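Local coordinates for polar amino acid ABC uptake transporter substrate binding protein (Streptococcus thermophilus LMG 18311, PDB 3HV1) that probably captures polar amino acids outside the cell and delivers them to a membrane ABC importer, as family 3 solute-binding proteins do, at residues Asp92-Tyr104 with Val213-Asn227. Sequence-based numbering, arbitrary orientation.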
loop_
_atom_site.group_PDB
_atom_site.type_symbol
_atom_site.label_atom_id
_atom_site.label_comp_id
_atom_site.label_asym_id
_atom_site.label_seq_id
_atom_site.Cartn_x
_atom_site.Cartn_y
_atom_site.Cartn_z
ATOM N N ASP A 92 11.780 5.790 5.729
ATOM C CA ASP A 92 12.900 4.873 5.584
ATOM C C ASP A 92 13.718 4.803 6.868
ATOM O O ASP A 92 14.247 3.753 7.216
ATOM C CB ASP A 92 13.802 5.303 4.422
ATOM C CG ASP A 92 13.138 5.116 3.069
ATOM O OD1 ASP A 92 12.655 3.994 2.790
ATOM O OD2 ASP A 92 13.104 6.088 2.284
ATOM N N GLU A 93 13.815 5.928 7.569
ATOM C CA GLU A 93 14.572 5.988 8.815
ATOM C C GLU A 93 13.896 5.112 9.862
ATOM O O GLU A 93 14.539 4.297 10.520
ATOM C CB GLU A 93 14.648 7.435 9.321
ATOM C CG GLU A 93 15.616 7.651 10.482
ATOM C CD GLU A 93 15.663 9.098 10.950
ATOM O OE1 GLU A 93 15.920 9.994 10.117
ATOM O OE2 GLU A 93 15.452 9.343 12.156
ATOM N N ARG A 94 12.587 5.280 10.004
ATOM C CA ARG A 94 11.828 4.508 10.976
ATOM C C ARG A 94 11.837 3.025 10.635
ATOM O O ARG A 94 11.825 2.179 11.525
ATOM C CB ARG A 94 10.395 5.040 11.055
ATOM C CG ARG A 94 10.326 6.435 11.654
ATOM C CD ARG A 94 8.956 7.067 11.527
ATOM N NE ARG A 94 8.913 8.356 12.206
ATOM C CZ ARG A 94 7.857 9.156 12.237
ATOM N NH1 ARG A 94 6.739 8.808 11.616
ATOM N NH2 ARG A 94 7.912 10.297 12.911
ATOM N N LYS A 95 11.878 2.713 9.346
ATOM C CA LYS A 95 11.902 1.324 8.914
ATOM C C LYS A 95 13.195 0.640 9.348
ATOM O O LYS A 95 13.263 -0.584 9.420
ATOM C CB LYS A 95 11.741 1.240 7.399
ATOM C CG LYS A 95 10.364 1.656 6.913
ATOM C CD LYS A 95 10.222 1.482 5.409
ATOM C CE LYS A 95 10.306 0.022 5.014
ATOM N NZ LYS A 95 10.021 -0.166 3.564
ATOM N N GLN A 96 14.222 1.428 9.641
ATOM C CA GLN A 96 15.480 0.853 10.090
ATOM C C GLN A 96 15.305 0.357 11.520
ATOM O O GLN A 96 16.033 -0.521 11.974
ATOM C CB GLN A 96 16.607 1.891 10.031
ATOM C CG GLN A 96 16.952 2.367 8.620
ATOM C CD GLN A 96 17.381 1.232 7.692
ATOM O OE1 GLN A 96 16.587 0.356 7.350
ATOM N NE2 GLN A 96 18.644 1.249 7.282
ATOM N N SER A 97 14.312 0.908 12.218
ATOM C CA SER A 97 14.049 0.529 13.603
ATOM C C SER A 97 12.778 -0.290 13.835
ATOM O O SER A 97 12.616 -0.891 14.897
ATOM C CB SER A 97 13.996 1.781 14.484
ATOM O OG SER A 97 15.247 2.444 14.524
ATOM N N ALA A 98 11.875 -0.333 12.863
ATOM C CA ALA A 98 10.646 -1.087 13.082
ATOM C C ALA A 98 9.901 -1.561 11.846
ATOM O O ALA A 98 10.185 -1.144 10.727
ATOM C CB ALA A 98 9.700 -0.261 13.957
ATOM N N ASP A 99 8.942 -2.452 12.081
ATOM C CA ASP A 99 8.081 -2.993 11.039
ATOM C C ASP A 99 6.707 -2.363 11.252
ATOM O O ASP A 99 6.288 -2.148 12.388
ATOM C CB ASP A 99 7.994 -4.513 11.142
ATOM C CG ASP A 99 9.105 -5.214 10.374
ATOM O OD1 ASP A 99 9.930 -4.512 9.748
ATOM O OD2 ASP A 99 9.142 -6.466 10.390
ATOM N N PHE A 100 6.008 -2.081 10.160
ATOM C CA PHE A 100 4.709 -1.417 10.224
ATOM C C PHE A 100 3.497 -2.234 9.835
ATOM O O PHE A 100 3.578 -3.136 9.003
ATOM C CB PHE A 100 4.729 -0.183 9.321
ATOM C CG PHE A 100 5.558 0.943 9.849
ATOM C CD1 PHE A 100 4.977 1.935 10.630
ATOM C CD2 PHE A 100 6.919 1.014 9.569
ATOM C CE1 PHE A 100 5.732 2.984 11.122
ATOM C CE2 PHE A 100 7.688 2.062 10.059
ATOM C CZ PHE A 100 7.094 3.048 10.837
ATOM N N THR A 101 2.361 -1.898 10.440
ATOM C CA THR A 101 1.114 -2.550 10.085
ATOM C C THR A 101 0.726 -1.795 8.824
ATOM O O THR A 101 1.412 -0.853 8.414
ATOM C CB THR A 101 -0.023 -2.269 11.082
ATOM O OG1 THR A 101 -0.221 -0.846 11.174
ATOM C CG2 THR A 101 0.281 -2.849 12.452
ATOM N N GLU A 102 -0.374 -2.218 8.219
ATOM C CA GLU A 102 -0.916 -1.543 7.050
ATOM C C GLU A 102 -1.436 -0.210 7.592
ATOM O O GLU A 102 -1.665 -0.079 8.795
ATOM C CB GLU A 102 -2.080 -2.352 6.475
ATOM C CG GLU A 102 -1.671 -3.693 5.912
ATOM C CD GLU A 102 -0.570 -3.561 4.886
ATOM O OE1 GLU A 102 -0.695 -2.681 4.005
ATOM O OE2 GLU A 102 0.417 -4.333 4.953
ATOM N N PRO A 103 -1.611 0.803 6.724
ATOM C CA PRO A 103 -2.114 2.093 7.218
ATOM C C PRO A 103 -3.597 2.019 7.558
ATOM O O PRO A 103 -4.356 1.372 6.843
ATOM C CB PRO A 103 -1.831 3.038 6.053
ATOM C CG PRO A 103 -1.971 2.127 4.847
ATOM C CD PRO A 103 -1.223 0.894 5.302
ATOM N N TYR A 104 -4.019 2.664 8.648
ATOM C CA TYR A 104 -5.434 2.621 9.018
ATOM C C TYR A 104 -6.190 3.919 8.676
ATOM O O TYR A 104 -7.423 3.961 8.700
ATOM C CB TYR A 104 -5.595 2.265 10.512
ATOM C CG TYR A 104 -4.832 3.152 11.475
ATOM C CD1 TYR A 104 -5.412 4.306 11.995
ATOM C CD2 TYR A 104 -3.510 2.854 11.835
ATOM C CE1 TYR A 104 -4.692 5.159 12.854
ATOM C CE2 TYR A 104 -2.788 3.695 12.687
ATOM C CZ TYR A 104 -3.388 4.844 13.190
ATOM O OH TYR A 104 -2.675 5.683 14.012
ATOM N N VAL A 213 0.870 1.579 12.552
ATOM C CA VAL A 213 1.439 1.227 13.854
ATOM C C VAL A 213 2.818 0.588 13.701
ATOM O O VAL A 213 3.006 -0.267 12.846
ATOM C CB VAL A 213 0.519 0.225 14.587
ATOM C CG1 VAL A 213 1.004 0.010 16.018
ATOM C CG2 VAL A 213 -0.913 0.745 14.584
ATOM N N GLY A 214 3.766 1.000 14.541
ATOM C CA GLY A 214 5.107 0.450 14.481
ATOM C C GLY A 214 5.387 -0.517 15.623
ATOM O O GLY A 214 4.946 -0.294 16.743
ATOM N N ALA A 215 6.106 -1.597 15.329
ATOM C CA ALA A 215 6.461 -2.600 16.334
ATOM C C ALA A 215 7.861 -3.104 16.028
ATOM O O ALA A 215 8.394 -2.852 14.946
ATOM C CB ALA A 215 5.482 -3.766 16.288
ATOM N N ARG A 216 8.464 -3.810 16.977
ATOM C CA ARG A 216 9.797 -4.349 16.736
ATOM C C ARG A 216 9.711 -5.257 15.508
ATOM O O ARG A 216 8.707 -5.941 15.303
ATOM C CB ARG A 216 10.291 -5.119 17.966
ATOM C CG ARG A 216 10.801 -4.200 19.085
ATOM C CD ARG A 216 11.262 -4.990 20.299
ATOM N NE ARG A 216 10.156 -5.653 20.979
ATOM C CZ ARG A 216 9.346 -5.064 21.855
ATOM N NH1 ARG A 216 9.514 -3.788 22.176
ATOM N NH2 ARG A 216 8.364 -5.756 22.409
ATOM N N LYS A 217 10.752 -5.252 14.680
ATOM C CA LYS A 217 10.754 -6.067 13.468
ATOM C C LYS A 217 10.533 -7.554 13.719
ATOM O O LYS A 217 9.991 -8.258 12.863
ATOM C CB LYS A 217 12.066 -5.867 12.705
ATOM C CG LYS A 217 12.264 -4.463 12.187
ATOM C CD LYS A 217 13.517 -4.366 11.337
ATOM C CE LYS A 217 13.494 -3.121 10.491
ATOM N NZ LYS A 217 12.346 -3.153 9.538
ATOM N N VAL A 218 10.956 -8.032 14.889
ATOM C CA VAL A 218 10.804 -9.443 15.247
ATOM C C VAL A 218 9.356 -9.837 15.544
ATOM O O VAL A 218 8.992 -11.006 15.433
ATOM C CB VAL A 218 11.660 -9.802 16.484
ATOM C CG1 VAL A 218 13.137 -9.723 16.135
ATOM C CG2 VAL A 218 11.334 -8.850 17.644
ATOM N N ASP A 219 8.533 -8.863 15.921
ATOM C CA ASP A 219 7.129 -9.127 16.242
ATOM C C ASP A 219 6.231 -9.240 15.011
ATOM O O ASP A 219 5.198 -8.572 14.914
ATOM C CB ASP A 219 6.579 -8.039 17.168
ATOM C CG ASP A 219 6.694 -8.408 18.632
ATOM O OD1 ASP A 219 6.501 -9.596 18.954
ATOM O OD2 ASP A 219 6.948 -7.510 19.463
ATOM N N LYS A 220 6.622 -10.109 14.087
ATOM C CA LYS A 220 5.884 -10.335 12.854
ATOM C C LYS A 220 4.426 -10.719 13.078
ATOM O O LYS A 220 3.539 -10.259 12.354
ATOM C CB LYS A 220 6.566 -11.437 12.044
ATOM C CG LYS A 220 8.007 -11.131 11.681
ATOM C CD LYS A 220 8.108 -9.854 10.863
ATOM C CE LYS A 220 9.517 -9.655 10.341
ATOM N NZ LYS A 220 9.910 -10.764 9.428
ATOM N N THR A 221 4.179 -11.571 14.070
ATOM C CA THR A 221 2.828 -12.032 14.356
ATOM C C THR A 221 1.941 -10.926 14.896
ATOM O O THR A 221 0.767 -10.834 14.543
ATOM C CB THR A 221 2.837 -13.186 15.370
ATOM O OG1 THR A 221 3.758 -14.196 14.934
ATOM C CG2 THR A 221 1.448 -13.799 15.488
ATOM N N LEU A 222 2.508 -10.095 15.763
ATOM C CA LEU A 222 1.766 -8.991 16.350
ATOM C C LEU A 222 1.266 -8.063 15.247
ATOM O O LEU A 222 0.123 -7.617 15.275
ATOM C CB LEU A 222 2.666 -8.219 17.309
ATOM C CG LEU A 222 2.131 -6.900 17.844
ATOM C CD1 LEU A 222 0.880 -7.118 18.695
ATOM C CD2 LEU A 222 3.229 -6.243 18.654
ATOM N N ILE A 223 2.130 -7.772 14.282
ATOM C CA ILE A 223 1.757 -6.901 13.164
ATOM C C ILE A 223 0.569 -7.493 12.393
ATOM O O ILE A 223 -0.384 -6.786 12.071
ATOM C CB ILE A 223 2.950 -6.700 12.189
ATOM C CG1 ILE A 223 4.051 -5.877 12.869
ATOM C CG2 ILE A 223 2.477 -6.037 10.896
ATOM C CD1 ILE A 223 3.614 -4.476 13.306
ATOM N N LYS A 224 0.625 -8.791 12.112
ATOM C CA LYS A 224 -0.454 -9.465 11.385
ATOM C C LYS A 224 -1.763 -9.445 12.160
ATOM O O LYS A 224 -2.834 -9.265 11.583
ATOM C CB LYS A 224 -0.076 -10.920 11.094
ATOM C CG LYS A 224 1.071 -11.078 10.116
ATOM C CD LYS A 224 1.346 -12.547 9.816
ATOM C CE LYS A 224 2.481 -12.694 8.807
ATOM N NZ LYS A 224 2.741 -14.120 8.427
ATOM N N LYS A 225 -1.664 -9.641 13.471
ATOM C CA LYS A 225 -2.828 -9.656 14.345
ATOM C C LYS A 225 -3.472 -8.281 14.402
ATOM O O LYS A 225 -4.683 -8.163 14.573
ATOM C CB LYS A 225 -2.429 -10.118 15.748
ATOM C CG LYS A 225 -1.936 -11.560 15.808
ATOM C CD LYS A 225 -3.034 -12.545 15.429
ATOM C CE LYS A 225 -2.499 -13.969 15.413
ATOM N NZ LYS A 225 -3.566 -14.957 15.086
ATOM N N ILE A 226 -2.671 -7.233 14.261
ATOM C CA ILE A 226 -3.249 -5.901 14.274
ATOM C C ILE A 226 -3.965 -5.684 12.941
ATOM O O ILE A 226 -5.120 -5.252 12.921
ATOM C CB ILE A 226 -2.176 -4.826 14.506
ATOM C CG1 ILE A 226 -1.618 -4.971 15.932
ATOM C CG2 ILE A 226 -2.781 -3.440 14.308
ATOM C CD1 ILE A 226 -0.383 -4.126 16.207
ATOM N N ASN A 227 -3.293 -5.995 11.832
ATOM C CA ASN A 227 -3.902 -5.845 10.507
ATOM C C ASN A 227 -5.244 -6.572 10.446
ATOM O O ASN A 227 -6.221 -6.047 9.918
ATOM C CB ASN A 227 -2.987 -6.409 9.414
ATOM C CG ASN A 227 -1.766 -5.560 9.184
ATOM O OD1 ASN A 227 -1.803 -4.343 9.366
ATOM N ND2 ASN A 227 -0.678 -6.189 8.762
HETATM O O HOH W 1 13.038 -3.392 15.534
HETATM O O HOH W 2 2.049 -4.876 7.803
#
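The side chain of D99 crosses that of K217 at about a right angle, with OD1 3.4 Å from K217 CG. K217 then bends at its last torsion (chi4 -62°), which carries the ammonium back to the same oxygen: NZ closes a salt bridge to D99 OD1 at 2.8 Å, nearly along the C-O axis. NZ also bonds to A98 O, approaching from above that carbonyl plane. The second carboxylate oxygen, D99 OD2, lies 3.2 Å from CE of the bent K220, whose ammonium is beyond salt-bridge distance but probably still favours the charged carboxylate. Between the backbones, D99 and A215 form an antiparallel hydrogen-bonded pair, evidenced by reciprocal bonds with N-H...O angles of 164° and 158°; F100 and G214 follow as a non-hydrogen-bonded pair. Strand 99-100 flanks strand 209-215 in one lobe of what the family marks as a type II periplasmic-binding-protein fold, and the chain then turns into helix 220-236. At T101 the main-chain N still bonds V213 O, while OG1 takes the place of a carbonyl, accepting from V213 N (3.0 Å) and donating to E102 O; T101 CG2 packs over I226 CG2 (3.6 Å) and I223 CD1. At the helix, N227 OD1 receives E102 N at 2.8 Å, and its ND2 donates to a water that in turn donates to F100 O.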